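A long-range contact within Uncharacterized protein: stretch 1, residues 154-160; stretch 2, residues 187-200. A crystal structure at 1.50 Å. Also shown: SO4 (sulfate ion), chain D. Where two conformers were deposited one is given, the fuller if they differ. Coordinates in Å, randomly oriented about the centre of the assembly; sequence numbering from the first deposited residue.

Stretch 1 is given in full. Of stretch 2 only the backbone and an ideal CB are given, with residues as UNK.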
# COMPACT_ATOMS: atom_id res chain seq x y z
N ASP A 154 20.19 -6.97 5.48
CA ASP A 154 20.76 -5.82 6.16
C ASP A 154 19.95 -4.54 5.91
O ASP A 154 19.21 -4.44 4.93
CB ASP A 154 22.22 -5.63 5.72
CG ASP A 154 23.16 -6.74 6.16
OD1 ASP A 154 23.08 -7.15 7.34
OD2 ASP A 154 23.99 -7.17 5.34
N ARG A 155 20.11 -3.58 6.83
CA ARG A 155 19.57 -2.22 6.75
C ARG A 155 18.06 -2.20 6.50
O ARG A 155 17.58 -1.54 5.58
CB ARG A 155 20.32 -1.39 5.67
CG ARG A 155 21.84 -1.35 5.95
CD ARG A 155 22.61 -0.41 5.02
NE ARG A 155 22.17 0.98 5.17
CZ ARG A 155 22.62 1.84 6.09
NH1 ARG A 155 23.54 1.47 6.97
NH2 ARG A 155 22.13 3.07 6.14
N VAL A 156 17.31 -2.88 7.36
CA VAL A 156 15.85 -2.89 7.26
C VAL A 156 15.27 -1.79 8.17
O VAL A 156 15.62 -1.72 9.37
CB VAL A 156 15.31 -4.28 7.67
CG1 VAL A 156 13.78 -4.31 7.62
CG2 VAL A 156 15.91 -5.39 6.80
N TYR A 157 14.40 -0.94 7.61
CA TYR A 157 13.71 0.10 8.36
C TYR A 157 12.40 -0.44 8.86
O TYR A 157 11.82 -1.32 8.23
CB TYR A 157 13.44 1.32 7.45
CG TYR A 157 14.69 2.10 7.13
CD1 TYR A 157 15.12 3.13 7.96
CD2 TYR A 157 15.45 1.81 6.00
CE1 TYR A 157 16.27 3.86 7.67
CE2 TYR A 157 16.60 2.54 5.69
CZ TYR A 157 17.01 3.56 6.53
OH TYR A 157 18.13 4.30 6.23
N THR A 158 11.92 0.07 9.99
CA THR A 158 10.65 -0.42 10.51
C THR A 158 9.64 0.72 10.60
O THR A 158 9.92 1.78 11.19
CB THR A 158 10.86 -1.07 11.90
OG1 THR A 158 11.69 -2.22 11.76
CG2 THR A 158 9.53 -1.50 12.55
N LEU A 159 8.47 0.51 9.97
CA LEU A 159 7.32 1.40 10.04
C LEU A 159 6.34 0.76 11.01
O LEU A 159 6.46 -0.44 11.29
CB LEU A 159 6.68 1.56 8.65
CG LEU A 159 7.34 2.54 7.68
CD1 LEU A 159 8.75 2.11 7.28
CD2 LEU A 159 6.49 2.68 6.42
N CYS A 160 5.41 1.54 11.55
CA CYS A 160 4.45 1.00 12.48
C CYS A 160 3.03 1.30 12.03
O CYS A 160 2.71 2.44 11.70
CB CYS A 160 4.70 1.53 13.88
SG CYS A 160 3.48 0.99 15.09
N UNK A 187 7.27 11.28 0.49
CA UNK A 187 8.34 11.81 1.33
C UNK A 187 9.16 10.67 1.94
O UNK A 187 10.37 10.84 2.13
CB UNK A 187 7.76 12.70 2.43
N UNK A 188 8.53 9.50 2.19
CA UNK A 188 9.29 8.36 2.68
C UNK A 188 10.32 7.95 1.65
O UNK A 188 11.48 7.72 1.98
CB UNK A 188 8.37 7.19 3.01
N UNK A 189 9.89 7.87 0.38
CA UNK A 189 10.83 7.49 -0.67
C UNK A 189 12.01 8.44 -0.74
O UNK A 189 13.15 7.97 -0.78
CB UNK A 189 10.12 7.44 -2.03
N UNK A 190 11.75 9.76 -0.78
CA UNK A 190 12.82 10.75 -0.89
C UNK A 190 13.77 10.65 0.29
O UNK A 190 15.00 10.71 0.09
CB UNK A 190 12.24 12.16 -0.98
N UNK A 191 13.23 10.47 1.51
CA UNK A 191 14.08 10.41 2.69
C UNK A 191 14.93 9.14 2.68
O UNK A 191 16.15 9.25 2.91
CB UNK A 191 13.23 10.47 3.96
N UNK A 192 14.32 7.97 2.46
CA UNK A 192 15.10 6.72 2.49
C UNK A 192 16.03 6.61 1.29
O UNK A 192 17.11 6.04 1.44
CB UNK A 192 14.17 5.51 2.53
N UNK A 193 15.67 7.18 0.13
CA UNK A 193 16.59 7.19 -1.01
C UNK A 193 17.85 7.97 -0.64
O UNK A 193 18.96 7.54 -0.98
CB UNK A 193 15.92 7.80 -2.25
N UNK A 194 17.68 9.11 0.03
CA UNK A 194 18.81 9.95 0.42
C UNK A 194 19.72 9.22 1.38
O UNK A 194 20.94 9.19 1.16
CB UNK A 194 18.32 11.25 1.05
N UNK A 195 19.15 8.56 2.42
CA UNK A 195 19.93 7.81 3.42
C UNK A 195 20.61 6.57 2.81
O UNK A 195 21.79 6.34 3.06
CB UNK A 195 19.02 7.38 4.58
N UNK A 196 19.87 5.78 2.02
CA UNK A 196 20.43 4.55 1.50
C UNK A 196 21.40 4.78 0.33
O UNK A 196 22.40 4.04 0.26
CB UNK A 196 19.30 3.62 1.06
N UNK A 197 21.18 5.80 -0.53
CA UNK A 197 22.17 6.07 -1.59
C UNK A 197 23.49 6.55 -0.96
O UNK A 197 24.58 6.13 -1.40
CB UNK A 197 21.64 7.11 -2.57
N UNK A 198 23.42 7.33 0.14
CA UNK A 198 24.62 7.79 0.86
C UNK A 198 25.39 6.60 1.47
O UNK A 198 26.60 6.67 1.59
CB UNK A 198 24.23 8.78 1.96
N UNK A 199 24.67 5.52 1.83
CA UNK A 199 25.23 4.28 2.40
C UNK A 199 25.73 3.34 1.28
O UNK A 199 26.23 2.24 1.58
CB UNK A 199 24.18 3.57 3.26
N UNK A 200 25.64 3.78 0.02
CA UNK A 200 26.10 3.02 -1.14
C UNK A 200 25.17 1.90 -1.56
O UNK A 200 25.61 0.92 -2.17
CB UNK A 200 27.48 2.43 -0.85
S SO4 D . 13.01 12.14 -5.26
O1 SO4 D . 11.60 11.87 -4.98
O2 SO4 D . 13.44 11.33 -6.39
O3 SO4 D . 13.16 13.56 -5.58
O4 SO4 D . 13.82 11.82 -4.09

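Stretch 2 is a helix through position 198, running nearly antiparallel to strand 156-160 at 156°, with the axes 11.9 Å apart at closest approach. Stretch 1 offers it Arg-155, Tyr-157 and Leu-159, which all point toward the helix.

Position 187 has nothing of stretch 1 within 5.5 Å of its ideal CB. Many residues would suit; it is Thr-187.

Position 188 points toward stretch 1, with its CA 10.3 Å from the CA of Leu-159. The gap is too wide for a short side chain to close, and the partner is aliphatic. Leucine, isoleucine or methionine would fit. It is Leu-188, chi1 t, and its CD2 lies 4.0 Å from CD2 of Leu-159.

Positions 189 and 190 are out of reach of stretch 1, but the sulfate lies on their side of the helix. Polar or aromatic side chains are possible. Tyr-189 places its ring edge near the sulfate, with CE2 3.8 Å from SO4 O2. Ser-190 OG lies 2.8 Å from SO4 O1.

Position 191 points sideways, and little constrains it. It is Met-191, deposited as selenomethionine. Its end comes nearer to stretch 1 without touching it.

Position 192 points toward the Tyr-157 ring; its ideal CB is 5.0 Å from Tyr-157 CE2. A branched or flexible apolar side chain could cover the ring. It is Leu-192, chi1 m and chi2 t. CD2 sits over one face in a CH-pi contact, 3.7 Å from the centroid of the Tyr-157 ring and 9° off the ring normal.

Position 193 is out of reach of stretch 1, and a long polar side chain could reach the sulfate. Lys-193 is extended and makes a weak hydrogen bond, NZ to SO4 O2 at 3.3 Å.

Position 194 has room for a CB, so the visible atoms do not require glycine. It is Gly-194.

Position 195 has its ideal CB 3.6 Å from Tyr-157 OH. A short side chain would fit, and so would a longer one that bends off past the hydroxyl. It is Lys-195; its end leads away.

Position 196 points sideways, but the Arg-155 guanidinium and the Tyr-157 hydroxyl are both nearby. An acid long enough to turn back suits best, though glutamine could also accept hydrogen bonds. It is Glu-196, chi1 and chi2 both m. OE1 takes a hydrogen bond from Arg-155 NE at 2.8 Å, within a salt bridge. OE2 accepts from both Arg-155 NH2 at 2.9 Å and Tyr-157 OH at 2.6 Å. One carboxylate thus joins two residues of stretch 1.

Positions 197 and 198 have no nearby partner in stretch 1. Small or polar residues would do. Ser-197 OG bonds back to Lys-193 O at 2.8 Å; Ala-198 follows.

Position 199 points toward Arg-155. Its ideal CB is already 3.6 Å from Arg-155 NH2, favouring a small side chain. Ala-199 places its CB over one face of the guanidinium.

Position 200 has phi 78°, which favours glycine. Gly-200 closes the helix in a Schellman motif.

Stretch 2 187-200: TLYSMLKGKESAAG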
# COMPACT_ATOMS: atom_id res chain seq x y z
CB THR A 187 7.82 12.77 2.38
OG1 THR A 187 6.91 12.06 3.22
CG2 THR A 187 7.12 13.99 1.73
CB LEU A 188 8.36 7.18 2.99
CG LEU A 188 9.08 5.95 3.56
CD1 LEU A 188 9.56 6.20 4.96
CD2 LEU A 188 8.23 4.74 3.53
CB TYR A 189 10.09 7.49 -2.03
CG TYR A 189 11.01 7.17 -3.19
CD1 TYR A 189 11.23 5.86 -3.60
CD2 TYR A 189 11.67 8.19 -3.88
CE1 TYR A 189 12.09 5.56 -4.66
CE2 TYR A 189 12.52 7.91 -4.95
CZ TYR A 189 12.71 6.59 -5.34
OH TYR A 189 13.57 6.31 -6.38
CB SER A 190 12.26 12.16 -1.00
OG SER A 190 11.46 12.26 -2.17
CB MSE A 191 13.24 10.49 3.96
CG MSE A 191 14.09 10.54 5.22
SE MSE A 191 12.97 10.56 6.79
CE MSE A 191 12.31 8.83 6.64
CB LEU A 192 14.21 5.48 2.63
CG LEU A 192 13.33 5.49 3.90
CD1 LEU A 192 12.50 4.21 4.01
CD2 LEU A 192 14.18 5.64 5.16
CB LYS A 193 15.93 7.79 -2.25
CG LYS A 193 16.89 8.05 -3.41
CD LYS A 193 16.15 8.61 -4.60
CE LYS A 193 17.10 9.05 -5.69
NZ LYS A 193 16.41 9.92 -6.69
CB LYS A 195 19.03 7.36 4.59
CG LYS A 195 18.47 8.49 5.44
CD LYS A 195 17.52 7.96 6.51
CE LYS A 195 16.88 9.06 7.33
NZ LYS A 195 17.76 9.55 8.42
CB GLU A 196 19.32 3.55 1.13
CG GLU A 196 18.64 3.00 2.39
CD GLU A 196 19.63 2.52 3.44
OE1 GLU A 196 20.38 1.56 3.14
OE2 GLU A 196 19.77 3.19 4.49
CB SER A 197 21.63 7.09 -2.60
OG SER A 197 21.46 8.36 -1.98
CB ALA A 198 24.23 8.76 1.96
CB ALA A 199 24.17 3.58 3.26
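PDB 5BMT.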